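Local coordinates for protein CT_858 (PDB 3DOR) that probably acts as a secreted serine-type endopeptidase of Chlamydia trachomatis, cutting peptide bonds within protein chains, at residues S163-L168 with R181-Y186; L262-P267 with L275-I280; R359-P364 with P473-D478. All blocks are in the same frame, centred on the assembly; numbering follows the deposited sequence.

Contact 1 (S163-L168 with R181-Y186); sequences SGRTTL and RVKWRY. With SO4 (sulfate ion), chain L.
Residues 165-168 and 181-183 pair as antiparallel strands. T166 and V182 form the hydrogen-bonded pair: T166 N gives to V182 O at 2.7 Å and V182 N returns a bond to T166 O at 2.8 Å. R165 opposite K183 and T167 opposite R181 are non-hydrogen-bonded pairs, with side chains on the other face.

R181 spans that face. From CB, CG stands anti to the backbone N (chi1 -165°), and the bend at chi2 (59°) swings the rest of the chain over T167; R181 NE lies 3.5 Å from R165 CB, and R181 NH1 donates to T167 OG1 at 2.6 Å, although that oxygen is crowded in the model. R165 O lies over one face of the R181 guanidinium, nearest NH2 at 3.5 Å, too poorly angled for a hydrogen bond. An arginine is long enough to cross the partner strand, and D120 adds a long, weak ion pair at NH1.

Farther on, W184 N donates to G164 O at 3.0 Å. Glycine suits position 164 because a CB there would jam against the carbonyl of S163. S163 CB sits over the face of the Y186 ring, a CH-pi contact. R185 NH1 bonds weakly to a sulfate, probably from the crystallisation liquor. Strands 165-171 and 177-187 form a beta hairpin of the PDZ domain's antiparallel sheet, V182 and W184 packing on L86 of strand 83-92.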
loop_
_atom_site.group_PDB
_atom_site.type_symbol
_atom_site.label_atom_id
_atom_site.label_comp_id
_atom_site.label_asym_id
_atom_site.label_seq_id
_atom_site.Cartn_x
_atom_site.Cartn_y
_atom_site.Cartn_z
ATOM N N SER B 163 27.126 -21.335 1.103
ATOM C CA SER B 163 28.071 -20.769 0.150
ATOM C C SER B 163 29.206 -21.754 -0.025
ATOM O O SER B 163 29.292 -22.746 0.693
ATOM C CB SER B 163 28.638 -19.447 0.662
ATOM O OG SER B 163 29.425 -19.659 1.825
ATOM N N GLY B 164 30.083 -21.470 -0.978
ATOM C CA GLY B 164 31.203 -22.349 -1.221
ATOM C C GLY B 164 30.829 -23.496 -2.134
ATOM O O GLY B 164 29.746 -23.512 -2.729
ATOM N N ARG B 165 31.722 -24.471 -2.238
ATOM C CA ARG B 165 31.473 -25.610 -3.097
ATOM C C ARG B 165 30.696 -26.695 -2.383
ATOM O O ARG B 165 30.760 -26.823 -1.163
ATOM C CB ARG B 165 32.796 -26.168 -3.622
ATOM C CG ARG B 165 33.510 -25.223 -4.572
ATOM C CD ARG B 165 34.873 -25.761 -4.963
ATOM N NE ARG B 165 35.773 -25.827 -3.815
ATOM C CZ ARG B 165 36.978 -26.388 -3.845
ATOM N NH1 ARG B 165 37.427 -26.937 -4.968
ATOM N NH2 ARG B 165 37.731 -26.396 -2.755
ATOM N N THR B 166 29.950 -27.466 -3.165
ATOM C CA THR B 166 29.156 -28.564 -2.646
ATOM C C THR B 166 29.181 -29.651 -3.714
ATOM O O THR B 166 29.277 -29.357 -4.902
ATOM C CB THR B 166 27.696 -28.114 -2.355
ATOM O OG1 THR B 166 26.990 -29.176 -1.707
ATOM C CG2 THR B 166 26.978 -27.726 -3.646
ATOM N N THR B 167 29.106 -30.907 -3.300
ATOM C CA THR B 167 29.155 -31.992 -4.263
ATOM C C THR B 167 27.801 -32.620 -4.532
ATOM O O THR B 167 27.064 -32.962 -3.611
ATOM C CB THR B 167 30.128 -33.087 -3.803
ATOM O OG1 THR B 167 31.437 -32.525 -3.675
ATOM C CG2 THR B 167 30.175 -34.226 -4.808
ATOM N N LEU B 168 27.485 -32.772 -5.811
ATOM C CA LEU B 168 26.225 -33.372 -6.214
ATOM C C LEU B 168 26.519 -34.769 -6.740
ATOM O O LEU B 168 27.266 -34.923 -7.705
ATOM C CB LEU B 168 25.572 -32.539 -7.318
ATOM C CG LEU B 168 25.359 -31.048 -7.045
ATOM C CD1 LEU B 168 24.727 -30.399 -8.265
ATOM C CD2 LEU B 168 24.473 -30.864 -5.828
ATOM N N ARG B 181 31.379 -31.626 -8.356
ATOM C CA ARG B 181 31.648 -30.565 -7.408
ATOM C C ARG B 181 31.186 -29.274 -8.068
ATOM O O ARG B 181 31.621 -28.923 -9.170
ATOM C CB ARG B 181 33.147 -30.513 -7.084
ATOM C CG ARG B 181 33.513 -29.697 -5.841
ATOM C CD ARG B 181 32.835 -30.235 -4.582
ATOM N NE ARG B 181 33.335 -29.603 -3.359
ATOM C CZ ARG B 181 32.808 -29.778 -2.148
ATOM N NH1 ARG B 181 31.755 -30.568 -1.979
ATOM N NH2 ARG B 181 33.333 -29.158 -1.098
ATOM N N VAL B 182 30.283 -28.581 -7.388
ATOM C CA VAL B 182 29.731 -27.338 -7.891
ATOM C C VAL B 182 29.874 -26.209 -6.864
ATOM O O VAL B 182 30.015 -26.463 -5.667
ATOM C CB VAL B 182 28.244 -27.559 -8.272
ATOM C CG1 VAL B 182 27.444 -26.304 -8.057
ATOM C CG2 VAL B 182 28.154 -27.995 -9.727
ATOM N N LYS B 183 29.845 -24.965 -7.331
ATOM C CA LYS B 183 29.969 -23.828 -6.425
ATOM C C LYS B 183 28.731 -22.935 -6.388
ATOM O O LYS B 183 28.269 -22.452 -7.424
ATOM C CB LYS B 183 31.177 -22.966 -6.795
ATOM C CG LYS B 183 31.358 -21.793 -5.850
ATOM C CD LYS B 183 32.469 -20.852 -6.283
ATOM C CE LYS B 183 32.695 -19.777 -5.220
ATOM N NZ LYS B 183 33.649 -18.720 -5.659
ATOM N N TRP B 184 28.202 -22.710 -5.188
ATOM C CA TRP B 184 27.040 -21.849 -5.030
ATOM C C TRP B 184 27.317 -20.459 -5.582
ATOM O O TRP B 184 28.415 -19.912 -5.420
ATOM C CB TRP B 184 26.666 -21.676 -3.554
ATOM C CG TRP B 184 25.951 -22.823 -2.914
ATOM C CD1 TRP B 184 26.479 -23.734 -2.051
ATOM C CD2 TRP B 184 24.564 -23.160 -3.057
ATOM N NE1 TRP B 184 25.509 -24.617 -1.645
ATOM C CE2 TRP B 184 24.324 -24.288 -2.247
ATOM C CE3 TRP B 184 23.500 -22.613 -3.789
ATOM C CZ2 TRP B 184 23.064 -24.888 -2.146
ATOM C CZ3 TRP B 184 22.246 -23.203 -3.688
ATOM C CH2 TRP B 184 22.039 -24.331 -2.871
ATOM N N ARG B 185 26.315 -19.892 -6.239
ATOM C CA ARG B 185 26.417 -18.536 -6.751
ATOM C C ARG B 185 25.922 -17.750 -5.538
ATOM O O ARG B 185 24.728 -17.757 -5.231
ATOM C CB ARG B 185 25.490 -18.351 -7.949
ATOM C CG ARG B 185 26.233 -18.032 -9.232
ATOM C CD ARG B 185 26.183 -19.149 -10.262
ATOM N NE ARG B 185 25.427 -18.718 -11.432
ATOM C CZ ARG B 185 25.416 -19.345 -12.605
ATOM N NH1 ARG B 185 26.129 -20.446 -12.785
ATOM N NH2 ARG B 185 24.675 -18.875 -13.599
ATOM N N TYR B 186 26.847 -17.089 -4.849
ATOM C CA TYR B 186 26.541 -16.364 -3.622
ATOM C C TYR B 186 26.516 -14.840 -3.697
ATOM O O TYR B 186 27.343 -14.210 -4.354
ATOM C CB TYR B 186 27.540 -16.805 -2.543
ATOM C CG TYR B 186 27.319 -16.230 -1.160
ATOM C CD1 TYR B 186 26.267 -16.668 -0.363
ATOM C CD2 TYR B 186 28.180 -15.265 -0.640
ATOM C CE1 TYR B 186 26.077 -16.163 0.923
ATOM C CE2 TYR B 186 28.001 -14.749 0.645
ATOM C CZ TYR B 186 26.947 -15.203 1.423
ATOM O OH TYR B 186 26.761 -14.700 2.697
HETATM S S SO4 L . 29.963 -21.180 -12.171
HETATM O O1 SO4 L . 30.914 -22.020 -13.016
HETATM O O2 SO4 L . 30.207 -19.719 -12.471
HETATM O O3 SO4 L . 28.515 -21.497 -12.489
HETATM O O4 SO4 L . 30.241 -21.533 -10.718
#

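Contact 2 (L262-P267 with L275-I280); sequences LPVIGP and LFRAYI
R277 sets its CG anti to the backbone N (chi1 174°) and stays extended as far as NE, whereas Y279 takes the crowded position, CG between its N and carbonyl carbon (chi1 63°). Two residues apart, where the chain enters strand 278-284, both side chains reach the same irregular loop, 262-267. This loop leads into strand 268-271, the neighbour of 278-284 at the margin of the mixed sheet, and helix 549-564 packs on it too (L262 on Y551, I265 on L552).

The guanidinium presents its edge to the carbonyl of L262. R277 NH1 donates to L262 O at 2.8 Å, nearly along the C=O axis and close to the guanidinium plane, while R277 NH2 adds a weak bond of 3.2 Å to the same oxygen. Farther round the edge, R277 NH2 lies 3.7 Å from V264 CG1. NH1 also bonds the carbonyl of D259, so arginine, rich in donors, suits a place where main-chain oxygens converge.

Y279 arrives hydroxyl first. Y279 OH accepts from I265 N at 3.1 Å (151° at the hydrogen) and makes a second hydrogen bond of 2.6 Å to a water lying in the plane of the ring. That water donates to P263 O at 3.0 Å and rests above one face of the R277 guanidinium, linking the two side chains to the loop. Behind the hydroxyl the contact is apolar: I265 CG1 meets Y279 CE1 at the ring edge, 4.0 Å away, and V264 CB approaches CZ. The ring of F295 meets that of Y279.

Neither residue pairs with the loop through its own main chain; a cation and a phenol satisfy its peptide groups. The carbonyls turned to R277 would favour its charged form, and the I265 N-H could slightly polarise the tyrosine oxygen.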
loop_
_atom_site.group_PDB
_atom_site.type_symbol
_atom_site.label_atom_id
_atom_site.label_comp_id
_atom_site.label_asym_id
_atom_site.label_seq_id
_atom_site.Cartn_x
_atom_site.Cartn_y
_atom_site.Cartn_z
ATOM N N LEU B 262 5.214 -28.485 -21.467
ATOM C CA LEU B 262 4.669 -29.545 -22.300
ATOM C C LEU B 262 4.880 -29.315 -23.800
ATOM O O LEU B 262 4.639 -28.218 -24.320
ATOM C CB LEU B 262 3.176 -29.703 -22.021
ATOM C CG LEU B 262 2.818 -29.990 -20.559
ATOM C CD1 LEU B 262 1.316 -29.959 -20.392
ATOM C CD2 LEU B 262 3.390 -31.352 -20.149
ATOM N N PRO B 263 5.365 -30.345 -24.510
ATOM C CA PRO B 263 5.584 -30.219 -25.957
ATOM C C PRO B 263 4.237 -30.257 -26.688
ATOM O O PRO B 263 3.229 -30.651 -26.100
ATOM C CB PRO B 263 6.488 -31.418 -26.283
ATOM C CG PRO B 263 6.196 -32.399 -25.190
ATOM C CD PRO B 263 6.037 -31.541 -23.971
ATOM N N VAL B 264 4.202 -29.841 -27.953
ATOM C CA VAL B 264 2.941 -29.837 -28.693
ATOM C C VAL B 264 2.352 -31.235 -28.730
ATOM O O VAL B 264 3.081 -32.220 -28.813
ATOM C CB VAL B 264 3.120 -29.297 -30.142
ATOM C CG1 VAL B 264 3.692 -27.899 -30.096
ATOM C CG2 VAL B 264 4.034 -30.202 -30.940
ATOM N N ILE B 265 1.026 -31.314 -28.667
ATOM C CA ILE B 265 0.331 -32.592 -28.655
ATOM C C ILE B 265 0.217 -33.263 -30.026
ATOM O O ILE B 265 -0.099 -34.449 -30.120
ATOM C CB ILE B 265 -1.082 -32.422 -28.043
ATOM C CG1 ILE B 265 -1.923 -31.481 -28.920
ATOM C CG2 ILE B 265 -0.958 -31.867 -26.624
ATOM C CD1 ILE B 265 -3.327 -31.224 -28.409
ATOM N N GLY B 266 0.482 -32.509 -31.083
ATOM C CA GLY B 266 0.400 -33.073 -32.415
ATOM C C GLY B 266 0.745 -32.033 -33.459
ATOM O O GLY B 266 1.109 -30.911 -33.105
ATOM N N PRO B 267 0.657 -32.378 -34.756
ATOM C CA PRO B 267 0.975 -31.407 -35.803
ATOM C C PRO B 267 0.056 -30.196 -35.710
ATOM O O PRO B 267 -1.167 -30.318 -35.736
ATOM C CB PRO B 267 0.787 -32.211 -37.096
ATOM C CG PRO B 267 -0.199 -33.267 -36.711
ATOM C CD PRO B 267 0.282 -33.675 -35.342
ATOM N N LEU B 275 -0.010 -13.001 -26.326
ATOM C CA LEU B 275 0.503 -13.253 -24.989
ATOM C C LEU B 275 0.383 -14.715 -24.538
ATOM O O LEU B 275 1.276 -15.240 -23.875
ATOM C CB LEU B 275 -0.245 -12.351 -24.000
ATOM C CG LEU B 275 0.499 -11.259 -23.224
ATOM C CD1 LEU B 275 1.507 -10.530 -24.105
ATOM C CD2 LEU B 275 -0.529 -10.289 -22.664
ATOM N N PHE B 276 -0.723 -15.361 -24.892
ATOM C CA PHE B 276 -0.969 -16.748 -24.503
ATOM C C PHE B 276 -0.396 -17.782 -25.462
ATOM O O PHE B 276 -0.364 -17.574 -26.675
ATOM C CB PHE B 276 -2.478 -17.053 -24.426
ATOM C CG PHE B 276 -3.218 -16.303 -23.361
ATOM C CD1 PHE B 276 -3.767 -15.055 -23.621
ATOM C CD2 PHE B 276 -3.407 -16.872 -22.104
ATOM C CE1 PHE B 276 -4.507 -14.375 -22.635
ATOM C CE2 PHE B 276 -4.141 -16.204 -21.113
ATOM C CZ PHE B 276 -4.693 -14.955 -21.379
ATOM N N ARG B 277 0.039 -18.911 -24.920
ATOM C CA ARG B 277 0.494 -19.991 -25.780
ATOM C C ARG B 277 -0.819 -20.714 -26.112
ATOM O O ARG B 277 -1.512 -21.213 -25.219
ATOM C CB ARG B 277 1.433 -20.959 -25.050
ATOM C CG ARG B 277 1.790 -22.165 -25.919
ATOM C CD ARG B 277 2.814 -23.101 -25.293
ATOM N NE ARG B 277 3.115 -24.201 -26.205
ATOM C CZ ARG B 277 3.720 -25.328 -25.854
ATOM N NH1 ARG B 277 4.103 -25.522 -24.601
ATOM N NH2 ARG B 277 3.927 -26.275 -26.754
ATOM N N ALA B 278 -1.171 -20.758 -27.387
ATOM C CA ALA B 278 -2.403 -21.406 -27.783
ATOM C C ALA B 278 -2.308 -21.857 -29.227
ATOM O O ALA B 278 -1.775 -21.137 -30.080
ATOM C CB ALA B 278 -3.573 -20.441 -27.606
ATOM N N TYR B 279 -2.825 -23.047 -29.501
ATOM C CA TYR B 279 -2.780 -23.567 -30.848
ATOM C C TYR B 279 -3.819 -24.647 -31.048
ATOM O O TYR B 279 -4.555 -25.003 -30.126
ATOM C CB TYR B 279 -1.373 -24.114 -31.152
ATOM C CG TYR B 279 -0.946 -25.280 -30.283
ATOM C CD1 TYR B 279 -1.304 -26.584 -30.612
ATOM C CD2 TYR B 279 -0.203 -25.074 -29.114
ATOM C CE1 TYR B 279 -0.943 -27.660 -29.807
ATOM C CE2 TYR B 279 0.166 -26.148 -28.298
ATOM C CZ TYR B 279 -0.212 -27.434 -28.652
ATOM O OH TYR B 279 0.121 -28.500 -27.850
ATOM N N ILE B 280 -3.888 -25.144 -32.273
ATOM C CA ILE B 280 -4.811 -26.202 -32.630
ATOM C C ILE B 280 -3.973 -27.265 -33.312
ATOM O O ILE B 280 -3.164 -26.938 -34.175
ATOM C CB ILE B 280 -5.879 -25.716 -33.627
ATOM C CG1 ILE B 280 -6.722 -24.604 -33.005
ATOM C CG2 ILE B 280 -6.772 -26.868 -34.027
ATOM C CD1 ILE B 280 -7.831 -24.096 -33.928
HETATM O O HOH W 1 1.430 -28.280 -25.587
#

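Contact 3 (R359-P364 with P473-D478); sequences RPLELP and PVVLKD. With SO4 (sulfate ion), chain Q.
P473 lies where helix 468-478 is kinked, a place that suits a residue with no N-H to offer the turn before; its ring touches I461 of strand 457-461. Next comes V474, grazing the edge of the contact, with V474 CG1 4.3 Å from P364 CG.

V475 carries the packing. Its CB bond is directed at segment 359-364, and with CG1 anti to the backbone N (chi1 173°) the two methyls spread along the opposing chain. V475 CG1 meets L361 CB at 3.9 Å, the two side chains crossing at about a right angle, and lies 4.0 Å from E362 O. V475 CG2 takes the other branch: it touches L363 CD2 at 3.8 Å and P364 CD at 3.9 Å. A beta-branched valine fits because the helix and the extended chain run close, 6.2 Å between the CA atoms of V475 and L363, and a short, forked side chain fills that gap in two directions at once. L476 starts out facing away from the segment, yet L476 CD2 reaches L361 CD1 at 4.1 Å, so that L361 is held by both neighbours.

K477 and D478 turn to salt bridges with E531 and R519. R359 grips a sulfate, probably from the crystallisation liquor, R359 NE donating to O2 at 2.7 Å and NH2 to O4. In the S41 peptidase region, the contact joins strand 361-368, paired with 444-445 (L361 with I445, L363 with E443), to a helix that also packs on strand 457-461 of the mixed sheet.

No hydrogen bond joins the two segments directly. The contact is therefore aliphatic and largely buried, held by methyl and methylene shape, while polar ties run through N479, which satisfies main-chain groups of both segments, E362 N and V475 O.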
loop_
_atom_site.group_PDB
_atom_site.type_symbol
_atom_site.label_atom_id
_atom_site.label_comp_id
_atom_site.label_asym_id
_atom_site.label_seq_id
_atom_site.Cartn_x
_atom_site.Cartn_y
_atom_site.Cartn_z
ATOM N N ARG B 359 -23.538 -22.200 -19.675
ATOM C CA ARG B 359 -24.471 -22.331 -18.556
ATOM C C ARG B 359 -23.799 -21.785 -17.297
ATOM O O ARG B 359 -22.575 -21.797 -17.177
ATOM C CB ARG B 359 -24.864 -23.806 -18.343
ATOM C CG ARG B 359 -23.691 -24.755 -18.033
ATOM C CD ARG B 359 -24.133 -26.223 -18.064
ATOM N NE ARG B 359 -23.020 -27.159 -17.907
ATOM C CZ ARG B 359 -22.522 -27.551 -16.739
ATOM N NH1 ARG B 359 -23.039 -27.091 -15.607
ATOM N NH2 ARG B 359 -21.509 -28.403 -16.700
ATOM N N PRO B 360 -24.592 -21.288 -16.341
ATOM C CA PRO B 360 -23.986 -20.754 -15.117
ATOM C C PRO B 360 -23.221 -21.819 -14.331
ATOM O O PRO B 360 -23.567 -23.002 -14.364
ATOM C CB PRO B 360 -25.186 -20.201 -14.352
ATOM C CG PRO B 360 -26.308 -21.101 -14.793
ATOM C CD PRO B 360 -26.065 -21.224 -16.278
ATOM N N LEU B 361 -22.175 -21.388 -13.636
ATOM C CA LEU B 361 -21.356 -22.292 -12.836
ATOM C C LEU B 361 -21.390 -21.883 -11.362
ATOM O O LEU B 361 -21.026 -20.764 -11.018
ATOM C CB LEU B 361 -19.906 -22.269 -13.339
ATOM C CG LEU B 361 -19.665 -22.634 -14.811
ATOM C CD1 LEU B 361 -18.196 -22.439 -15.159
ATOM C CD2 LEU B 361 -20.094 -24.067 -15.057
ATOM N N GLU B 362 -21.833 -22.792 -10.499
ATOM C CA GLU B 362 -21.891 -22.522 -9.065
ATOM C C GLU B 362 -20.484 -22.259 -8.552
ATOM O O GLU B 362 -19.545 -22.932 -8.956
ATOM C CB GLU B 362 -22.482 -23.722 -8.320
ATOM C CG GLU B 362 -23.962 -23.610 -8.018
ATOM C CD GLU B 362 -24.265 -22.493 -7.037
ATOM O OE1 GLU B 362 -23.657 -22.488 -5.947
ATOM O OE2 GLU B 362 -25.109 -21.627 -7.355
ATOM N N LEU B 363 -20.339 -21.282 -7.664
ATOM C CA LEU B 363 -19.036 -20.951 -7.113
ATOM C C LEU B 363 -18.932 -21.309 -5.644
ATOM O O LEU B 363 -19.909 -21.221 -4.907
ATOM C CB LEU B 363 -18.762 -19.449 -7.255
ATOM C CG LEU B 363 -18.493 -18.903 -8.663
ATOM C CD1 LEU B 363 -18.699 -17.389 -8.704
ATOM C CD2 LEU B 363 -17.066 -19.268 -9.055
ATOM N N PRO B 364 -17.744 -21.743 -5.203
ATOM C CA PRO B 364 -17.584 -22.077 -3.790
ATOM C C PRO B 364 -17.602 -20.747 -3.021
ATOM O O PRO B 364 -17.164 -19.717 -3.545
ATOM C CB PRO B 364 -16.218 -22.760 -3.749
ATOM C CG PRO B 364 -15.497 -22.177 -4.921
ATOM C CD PRO B 364 -16.556 -22.137 -5.978
ATOM N N PRO B 473 -9.911 -25.296 -11.497
ATOM C CA PRO B 473 -10.394 -26.669 -11.692
ATOM C C PRO B 473 -11.539 -27.083 -10.767
ATOM O O PRO B 473 -12.401 -27.869 -11.162
ATOM C CB PRO B 473 -9.137 -27.512 -11.481
ATOM C CG PRO B 473 -8.365 -26.715 -10.483
ATOM C CD PRO B 473 -8.518 -25.297 -11.015
ATOM N N VAL B 474 -11.570 -26.550 -9.551
ATOM C CA VAL B 474 -12.634 -26.930 -8.627
ATOM C C VAL B 474 -14.008 -26.490 -9.140
ATOM O O VAL B 474 -14.987 -27.234 -9.027
ATOM C CB VAL B 474 -12.373 -26.385 -7.172
ATOM C CG1 VAL B 474 -12.936 -24.975 -6.985
ATOM C CG2 VAL B 474 -12.979 -27.345 -6.164
ATOM N N VAL B 475 -14.077 -25.300 -9.730
ATOM C CA VAL B 475 -15.338 -24.793 -10.272
ATOM C C VAL B 475 -15.779 -25.656 -11.451
ATOM O O VAL B 475 -16.945 -26.044 -11.554
ATOM C CB VAL B 475 -15.205 -23.324 -10.759
ATOM C CG1 VAL B 475 -16.487 -22.893 -11.469
ATOM C CG2 VAL B 475 -14.939 -22.394 -9.565
ATOM N N LEU B 476 -14.843 -25.955 -12.342
ATOM C CA LEU B 476 -15.135 -26.777 -13.512
ATOM C C LEU B 476 -15.452 -28.231 -13.135
ATOM O O LEU B 476 -16.263 -28.896 -13.799
ATOM C CB LEU B 476 -13.953 -26.726 -14.491
ATOM C CG LEU B 476 -13.687 -25.325 -15.079
ATOM C CD1 LEU B 476 -12.458 -25.311 -16.007
ATOM C CD2 LEU B 476 -14.929 -24.887 -15.829
ATOM N N LYS B 477 -14.810 -28.726 -12.080
ATOM C CA LYS B 477 -15.046 -30.098 -11.638
ATOM C C LYS B 477 -16.388 -30.222 -10.927
ATOM O O LYS B 477 -17.206 -31.063 -11.294
ATOM C CB LYS B 477 -13.934 -30.562 -10.696
ATOM C CG LYS B 477 -13.970 -32.058 -10.362
ATOM C CD LYS B 477 -12.679 -32.471 -9.649
ATOM C CE LYS B 477 -12.482 -33.988 -9.637
ATOM N NZ LYS B 477 -13.521 -34.718 -8.848
ATOM N N ASP B 478 -16.620 -29.372 -9.927
ATOM C CA ASP B 478 -17.861 -29.426 -9.156
ATOM C C ASP B 478 -19.131 -29.074 -9.940
ATOM O O ASP B 478 -20.236 -29.360 -9.489
ATOM C CB ASP B 478 -17.735 -28.553 -7.890
ATOM C CG ASP B 478 -16.715 -29.111 -6.897
ATOM O OD1 ASP B 478 -16.145 -30.189 -7.169
ATOM O OD2 ASP B 478 -16.474 -28.489 -5.841
HETATM S S SO4 Q . -21.459 -29.348 -20.344
HETATM O O1 SO4 Q . -20.687 -29.507 -21.640
HETATM O O2 SO4 Q . -22.011 -27.942 -20.288
HETATM O O3 SO4 Q . -22.624 -30.320 -20.273
HETATM O O4 SO4 Q . -20.491 -29.650 -19.217
#

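The three contacts follow one another along the chain without overlapping. Contact 1 belongs to the PDZ domain and stands far off: its centre is about 37 Å from that of contact 2 and about 47 Å from that of contact 3, which lies on the opposite side of the chain's centre, within the S41 peptidase region. Contacts 2 and 3 are closer, about 25 Å between centres and about 13 Å between nearest atoms. Both touch the mixed sheet, contact 2 through strand 278-284 and contact 3 through the helix on strand 457-461; its strand 361-368 belongs to another sheet. The sulfates at contacts 1 and 3 are probably crystallisation solutes, so no site is inferred from them.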